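Local coordinates for PBP domain-containing protein (Vibrio parahaemolyticus, PDB 3MUQ), which is of unknown function but, as a probably exported member of the periplasmic binding protein superfamily, probably binds a small ligand between its two lobes, at residues K80-N84 with I232-R236. Numbering follows the deposited sequence.
Sequences KLMYN and INGFR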
loop_
_atom_site.group_PDB
_atom_site.type_symbol
_atom_site.label_atom_id
_atom_site.label_comp_id
_atom_site.label_asym_id
_atom_site.label_seq_id
_atom_site.Cartn_x
_atom_site.Cartn_y
_atom_site.Cartn_z
ATOM N N LYS A 80 4.269 -5.238 3.345
ATOM C CA LYS A 80 3.586 -4.148 4.027
ATOM C C LYS A 80 2.213 -3.950 3.395
ATOM O O LYS A 80 2.103 -3.773 2.194
ATOM C CB LYS A 80 4.435 -2.876 3.944
ATOM C CG LYS A 80 5.789 -3.014 4.649
ATOM C CD LYS A 80 5.655 -2.801 6.156
ATOM C CE LYS A 80 6.978 -3.043 6.877
ATOM N NZ LYS A 80 6.884 -2.661 8.324
ATOM N N LEU A 81 1.169 -4.029 4.213
ATOM C CA LEU A 81 -0.207 -3.871 3.758
ATOM C C LEU A 81 -0.657 -2.419 3.708
ATOM O O LEU A 81 -1.417 -2.015 2.820
ATOM C CB LEU A 81 -1.146 -4.612 4.706
ATOM C CG LEU A 81 -1.470 -6.053 4.365
ATOM C CD1 LEU A 81 -2.480 -6.598 5.351
ATOM C CD2 LEU A 81 -2.015 -6.104 2.956
HETATM N N MSE A 82 -0.233 -1.644 4.698
HETATM C CA MSE A 82 -0.719 -0.288 4.844
HETATM C C MSE A 82 0.055 0.397 5.969
HETATM O O MSE A 82 0.598 -0.276 6.852
HETATM C CB MSE A 82 -2.224 -0.309 5.160
HETATM C CG MSE A 82 -2.538 -0.760 6.584
HETATM SE SE MSE A 82 -4.455 -0.887 7.022
HETATM C CE MSE A 82 -4.609 -2.797 6.866
ATOM N N TYR A 83 0.129 1.725 5.920
ATOM C CA TYR A 83 0.724 2.490 7.010
ATOM C C TYR A 83 -0.333 3.386 7.636
ATOM O O TYR A 83 -0.644 4.440 7.093
ATOM C CB TYR A 83 1.890 3.346 6.504
ATOM C CG TYR A 83 3.059 2.555 5.958
ATOM C CD1 TYR A 83 4.157 2.263 6.757
ATOM C CD2 TYR A 83 3.059 2.085 4.643
ATOM C CE1 TYR A 83 5.224 1.530 6.270
ATOM C CE2 TYR A 83 4.120 1.363 4.153
ATOM C CZ TYR A 83 5.200 1.087 4.968
ATOM O OH TYR A 83 6.260 0.362 4.470
ATOM N N ASN A 84 -0.891 2.967 8.768
ATOM C CA ASN A 84 -1.856 3.793 9.511
ATOM C C ASN A 84 -1.183 4.932 10.273
ATOM O O ASN A 84 -0.381 4.690 11.175
ATOM C CB ASN A 84 -2.659 2.929 10.486
ATOM C CG ASN A 84 -3.889 2.344 9.855
ATOM O OD1 ASN A 84 -4.282 2.731 8.749
ATOM N ND2 ASN A 84 -4.526 1.416 10.561
ATOM N N ILE A 232 -8.981 -2.336 1.197
ATOM C CA ILE A 232 -8.224 -1.845 2.345
ATOM C C ILE A 232 -8.327 -0.319 2.466
ATOM O O ILE A 232 -8.570 0.227 3.558
ATOM C CB ILE A 232 -6.743 -2.273 2.237
ATOM C CG1 ILE A 232 -6.627 -3.789 2.429
ATOM C CG2 ILE A 232 -5.868 -1.513 3.238
ATOM C CD1 ILE A 232 -5.240 -4.322 2.173
ATOM N N ASN A 233 -8.153 0.371 1.343
ATOM C CA ASN A 233 -8.262 1.820 1.335
ATOM C C ASN A 233 -9.673 2.247 1.682
ATOM O O ASN A 233 -9.871 3.166 2.484
ATOM C CB ASN A 233 -7.861 2.402 -0.021
ATOM C CG ASN A 233 -6.379 2.315 -0.265
ATOM O OD1 ASN A 233 -5.578 2.364 0.678
ATOM N ND2 ASN A 233 -5.993 2.175 -1.537
ATOM N N GLY A 234 -10.654 1.584 1.072
ATOM C CA GLY A 234 -12.047 1.872 1.372
ATOM C C GLY A 234 -12.282 1.839 2.870
ATOM O O GLY A 234 -12.967 2.696 3.429
ATOM N N PHE A 235 -11.693 0.848 3.529
ATOM C CA PHE A 235 -11.829 0.722 4.968
ATOM C C PHE A 235 -11.113 1.852 5.727
ATOM O O PHE A 235 -11.576 2.275 6.791
ATOM C CB PHE A 235 -11.309 -0.641 5.433
ATOM C CG PHE A 235 -11.268 -0.798 6.928
ATOM C CD1 PHE A 235 -12.417 -1.123 7.637
ATOM C CD2 PHE A 235 -10.081 -0.626 7.627
ATOM C CE1 PHE A 235 -12.383 -1.273 9.020
ATOM C CE2 PHE A 235 -10.036 -0.774 9.015
ATOM C CZ PHE A 235 -11.185 -1.100 9.709
ATOM N N ARG A 236 -9.992 2.338 5.188
ATOM C CA ARG A 236 -9.191 3.356 5.890
ATOM C C ARG A 236 -9.772 4.763 5.745
ATOM O O ARG A 236 -9.470 5.658 6.536
ATOM C CB ARG A 236 -7.724 3.354 5.408
ATOM C CG ARG A 236 -6.975 2.009 5.582
ATOM C CD ARG A 236 -5.639 1.999 4.820
ATOM N NE ARG A 236 -4.688 2.921 5.429
ATOM C CZ ARG A 236 -3.705 3.541 4.783
ATOM N NH1 ARG A 236 -3.518 3.337 3.489
ATOM N NH2 ARG A 236 -2.908 4.373 5.438
#
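In this two-lobed fold of the periplasmic binding protein superfamily, the C-terminal helix 226-236 packs its last turn against strand 78-90, a long strand of the mixed sheet that runs from one lobe toward the other. Helix and strand segments run nearly parallel (16°), their axes 10.3 Å apart, a spacing bridged by side chains. The apolar part centres on Ile232: its CD1 lies 3.8 Å from CD2 of Leu81, and its CG2 is 4.0 Å from CE of Met82, a selenomethionine. Leu20 and Leu24 of helix 20-32 extend this core, touching Met82 and Ile232 respectively. One turn on, Arg236 brings the far end of its aliphatic chain against the Met82 side chain, with Met82 SE 3.8 Å from Arg236 CD. The polar part belongs to the Arg236 guanidinium, which has Met82 CB and Tyr83 N over one face. Its NH2 hydrogen-bonds to the carbonyl of Val224 of the second subunit, so this buried arginine also serves the dimer interface. Tyr83 points its CB away from the helix, and its OH hydrogen-bonds to the Lys80 backbone N of that subunit. Arg236 NH2 also lies 2.8 Å from Tyr83 O, but the angle is too poor for a hydrogen bond; the polar link between the segments is instead a weak one, from Arg236 NE to Asn84 OD1 at 3.4 Å.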